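Local coordinates for 6-phosphogluconate dehydratase (Shewanella oneidensis, PDB 2GP4), which catalyses the dehydration of 6-phosphogluconate in the Entner-Doudoroff pathway, here in an apo form that lacks its iron-sulfur cluster, at residues M504-L514 and L526-G534. Numbering follows the deposited sequence.
Sequences MPELHKLTPLL and LMTDGRMSG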
loop_
_atom_site.group_PDB
_atom_site.type_symbol
_atom_site.label_atom_id
_atom_site.label_comp_id
_atom_site.label_asym_id
_atom_site.label_seq_id
_atom_site.Cartn_x
_atom_site.Cartn_y
_atom_site.Cartn_z
HETATM N N MSE A 504 -5.043 0.396 15.163
HETATM C CA MSE A 504 -4.215 -0.566 14.426
HETATM C C MSE A 504 -2.730 -0.172 14.309
HETATM O O MSE A 504 -2.248 0.119 13.217
HETATM C CB MSE A 504 -4.837 -0.846 13.045
HETATM C CG MSE A 504 -4.491 -2.196 12.427
HETATM SE SE MSE A 504 -5.088 -2.302 10.560
HETATM C CE MSE A 504 -4.259 -0.651 9.942
ATOM N N PRO A 505 -1.994 -0.158 15.436
ATOM C CA PRO A 505 -0.570 0.143 15.316
ATOM C C PRO A 505 0.211 -1.038 14.729
ATOM O O PRO A 505 -0.158 -2.191 14.951
ATOM C CB PRO A 505 -0.145 0.381 16.769
ATOM C CG PRO A 505 -1.083 -0.453 17.575
ATOM C CD PRO A 505 -2.388 -0.410 16.837
ATOM N N GLU A 506 1.265 -0.746 13.975
ATOM C CA GLU A 506 2.194 -1.770 13.491
ATOM C C GLU A 506 2.847 -2.429 14.687
ATOM O O GLU A 506 3.390 -1.751 15.557
ATOM C CB GLU A 506 3.277 -1.153 12.599
ATOM C CG GLU A 506 2.790 -0.737 11.211
ATOM C CD GLU A 506 3.886 -0.116 10.374
ATOM O OE1 GLU A 506 5.051 -0.096 10.836
ATOM O OE2 GLU A 506 3.583 0.357 9.256
ATOM N N LEU A 507 2.765 -3.751 14.744
ATOM C CA LEU A 507 3.281 -4.483 15.889
ATOM C C LEU A 507 4.644 -5.077 15.550
ATOM O O LEU A 507 4.734 -6.044 14.815
ATOM C CB LEU A 507 2.286 -5.561 16.329
ATOM C CG LEU A 507 0.848 -5.110 16.618
ATOM C CD1 LEU A 507 -0.089 -6.303 16.588
ATOM C CD2 LEU A 507 0.739 -4.351 17.944
ATOM N N HIS A 508 5.699 -4.475 16.091
ATOM C CA HIS A 508 7.067 -4.839 15.730
ATOM C C HIS A 508 7.697 -5.865 16.667
ATOM O O HIS A 508 8.747 -6.412 16.355
ATOM C CB HIS A 508 7.950 -3.588 15.643
ATOM C CG HIS A 508 7.486 -2.594 14.625
ATOM N ND1 HIS A 508 7.616 -2.803 13.267
ATOM C CD2 HIS A 508 6.880 -1.389 14.764
ATOM C CE1 HIS A 508 7.117 -1.766 12.616
ATOM N NE2 HIS A 508 6.664 -0.895 13.500
ATOM N N LYS A 509 7.050 -6.129 17.798
ATOM C CA LYS A 509 7.618 -7.005 18.828
ATOM C C LYS A 509 7.232 -8.485 18.690
ATOM O O LYS A 509 7.581 -9.300 19.545
ATOM C CB LYS A 509 7.245 -6.487 20.224
ATOM C CG LYS A 509 7.952 -5.188 20.612
ATOM C CD LYS A 509 7.328 -4.531 21.837
ATOM C CE LYS A 509 7.824 -5.152 23.130
ATOM N NZ LYS A 509 7.548 -4.253 24.291
ATOM N N LEU A 510 6.532 -8.825 17.608
ATOM C CA LEU A 510 5.944 -10.158 17.439
ATOM C C LEU A 510 6.806 -11.143 16.653
ATOM O O LEU A 510 7.072 -12.257 17.121
ATOM C CB LEU A 510 4.560 -10.044 16.789
ATOM C CG LEU A 510 3.306 -10.121 17.668
ATOM C CD1 LEU A 510 3.547 -9.668 19.105
ATOM C CD2 LEU A 510 2.150 -9.346 17.037
ATOM N N THR A 511 7.236 -10.720 15.466
ATOM C CA THR A 511 7.961 -11.588 14.524
ATOM C C THR A 511 9.319 -12.144 15.003
ATOM O O THR A 511 9.632 -13.301 14.704
ATOM C CB THR A 511 8.126 -10.922 13.130
ATOM O OG1 THR A 511 8.843 -9.690 13.270
ATOM C CG2 THR A 511 6.763 -10.647 12.491
ATOM N N PRO A 512 10.133 -11.335 15.723
ATOM C CA PRO A 512 11.468 -11.820 16.097
ATOM C C PRO A 512 11.458 -13.058 16.998
ATOM O O PRO A 512 12.185 -14.015 16.730
ATOM C CB PRO A 512 12.088 -10.629 16.851
ATOM C CG PRO A 512 11.282 -9.439 16.433
ATOM C CD PRO A 512 9.901 -9.961 16.212
ATOM N N LEU A 513 10.646 -13.034 18.052
ATOM C CA LEU A 513 10.595 -14.141 19.006
ATOM C C LEU A 513 9.998 -15.400 18.379
ATOM O O LEU A 513 10.528 -16.502 18.552
ATOM C CB LEU A 513 9.826 -13.746 20.277
ATOM C CG LEU A 513 10.291 -12.520 21.091
ATOM C CD1 LEU A 513 9.591 -12.482 22.450
ATOM C CD2 LEU A 513 11.808 -12.465 21.270
ATOM N N LEU A 514 8.909 -15.227 17.632
ATOM C CA LEU A 514 8.253 -16.345 16.962
ATOM C C LEU A 514 9.128 -16.992 15.901
ATOM O O LEU A 514 9.080 -18.212 15.715
ATOM C CB LEU A 514 6.907 -15.914 16.390
ATOM C CG LEU A 514 5.843 -16.155 17.463
ATOM C CD1 LEU A 514 5.131 -14.876 17.867
ATOM C CD2 LEU A 514 4.872 -17.254 17.041
ATOM N N LEU A 526 1.219 -16.814 13.769
ATOM C CA LEU A 526 0.616 -15.619 14.329
ATOM C C LEU A 526 -0.786 -15.434 13.789
ATOM O O LEU A 526 -1.041 -15.681 12.617
ATOM C CB LEU A 526 1.420 -14.375 13.957
ATOM C CG LEU A 526 2.543 -13.836 14.839
ATOM C CD1 LEU A 526 2.158 -13.855 16.318
ATOM C CD2 LEU A 526 3.819 -14.590 14.590
HETATM N N MSE A 527 -1.684 -14.983 14.657
HETATM C CA MSE A 527 -3.002 -14.547 14.239
HETATM C C MSE A 527 -3.357 -13.268 14.983
HETATM O O MSE A 527 -3.368 -13.238 16.211
HETATM C CB MSE A 527 -4.046 -15.632 14.493
HETATM C CG MSE A 527 -5.371 -15.371 13.787
HETATM SE SE MSE A 527 -6.707 -16.703 14.259
HETATM C CE MSE A 527 -5.591 -18.257 13.949
ATOM N N THR A 528 -3.630 -12.207 14.231
ATOM C CA THR A 528 -4.005 -10.933 14.838
ATOM C C THR A 528 -5.058 -10.193 14.022
ATOM O O THR A 528 -5.143 -10.350 12.799
ATOM C CB THR A 528 -2.762 -10.022 15.111
ATOM O OG1 THR A 528 -3.160 -8.869 15.863
ATOM C CG2 THR A 528 -2.080 -9.586 13.808
ATOM N N ASP A 529 -5.873 -9.403 14.714
ATOM C CA ASP A 529 -6.813 -8.501 14.048
ATOM C C ASP A 529 -6.109 -7.210 13.650
ATOM O O ASP A 529 -6.700 -6.328 13.017
ATOM C CB ASP A 529 -8.051 -8.226 14.913
ATOM C CG ASP A 529 -7.717 -7.901 16.364
ATOM O OD1 ASP A 529 -6.546 -7.592 16.686
ATOM O OD2 ASP A 529 -8.656 -7.947 17.193
ATOM N N GLY A 530 -4.833 -7.125 14.018
ATOM C CA GLY A 530 -3.979 -6.012 13.651
ATOM C C GLY A 530 -3.009 -6.351 12.535
ATOM O O GLY A 530 -3.335 -7.112 11.625
ATOM N N ARG A 531 -1.809 -5.786 12.626
ATOM C CA ARG A 531 -0.805 -5.860 11.573
ATOM C C ARG A 531 0.592 -5.757 12.177
ATOM O O ARG A 531 0.747 -5.306 13.310
ATOM C CB ARG A 531 -1.019 -4.718 10.568
ATOM C CG ARG A 531 -0.991 -3.317 11.193
ATOM C CD ARG A 531 -0.961 -2.226 10.153
ATOM N NE ARG A 531 -1.003 -0.889 10.753
ATOM C CZ ARG A 531 -0.821 0.253 10.085
ATOM N NH1 ARG A 531 -0.583 0.242 8.777
ATOM N NH2 ARG A 531 -0.881 1.416 10.724
HETATM N N MSE A 532 1.601 -6.171 11.421
HETATM C CA MSE A 532 2.993 -5.958 11.812
HETATM C C MSE A 532 3.578 -4.787 11.023
HETATM O O MSE A 532 2.838 -3.919 10.560
HETATM C CB MSE A 532 3.814 -7.230 11.600
HETATM C CG MSE A 532 3.794 -8.168 12.783
HETATM SE SE MSE A 532 2.124 -9.149 12.925
HETATM C CE MSE A 532 2.819 -10.923 12.506
ATOM N N SER A 533 4.900 -4.769 10.869
ATOM C CA SER A 533 5.600 -3.752 10.070
ATOM C C SER A 533 5.076 -3.600 8.635
ATOM O O SER A 533 5.341 -2.593 7.975
ATOM C CB SER A 533 7.095 -4.073 10.020
ATOM O OG SER A 533 7.320 -5.372 9.494
ATOM N N GLY A 534 4.344 -4.600 8.153
ATOM C CA GLY A 534 3.923 -4.633 6.755
ATOM C C GLY A 534 4.840 -5.462 5.867
ATOM O O GLY A 534 4.509 -5.737 4.711
HETATM O O HOH W 1 -2.211 -3.464 14.845
#
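The carbonyl oxygen of M504 is gripped twice by R531, whose NE lies 2.9 Å and whose NH2 lies 3.1 Å from M504 O. The arginine comes in side-on, NE and NH2 converging on one atom, which sits somewhat out of the guanidinium plane. NH2 meets the carbonyl nearly end-on, at a C=O...N angle of 168°. With CG set between the backbone N and the carbonyl carbon (chi1 57°), the R531 chain runs extended to NE and carries the guanidinium to M504 O. Selenomethionine M504 bends near its end and lays its CE over one face of the guanidinium, 3.4 Å from R531 NE, while CG of E506 covers the opposite face. E506 OE2 lies 4.2 Å from R531 NH1 and well out of the guanidinium plane, so no N-H points at it and only the charges are near. N322, at the start of helix 322-333, accepts from R531 NH1 and gives E506 OE2 a weak hydrogen bond; the R531 side chain also touches S145 and L146 at the start of helix 145-160. A leucine in place of R531 would probably leave the M504 carbonyl without either donor and E506 without its nearby positive charge. The backbones also meet directly: L507 N donates to R531 O at 2.9 Å, and the L507 side chain folds over that same oxygen. L507 O in turn receives a CA-H...O contact from M532, whose selenium packs against L510 CD2, 4.1 Å away. Farther along, L514 and L526 meet tip to tip, L514 CD1 lying 3.5 Å from L526 CD1. OG1 of T528 accepts from G530 N in an ST turn and is also bonded to V494 O on the neighbouring strand. The pairing thus joins the loop leading into helix 511-519 to the turn leaving strand 524-528, within a beta-alpha-beta crossover in which strand 490-494, helix 511-519 and the adjacent parallel strand 524-528 follow one another.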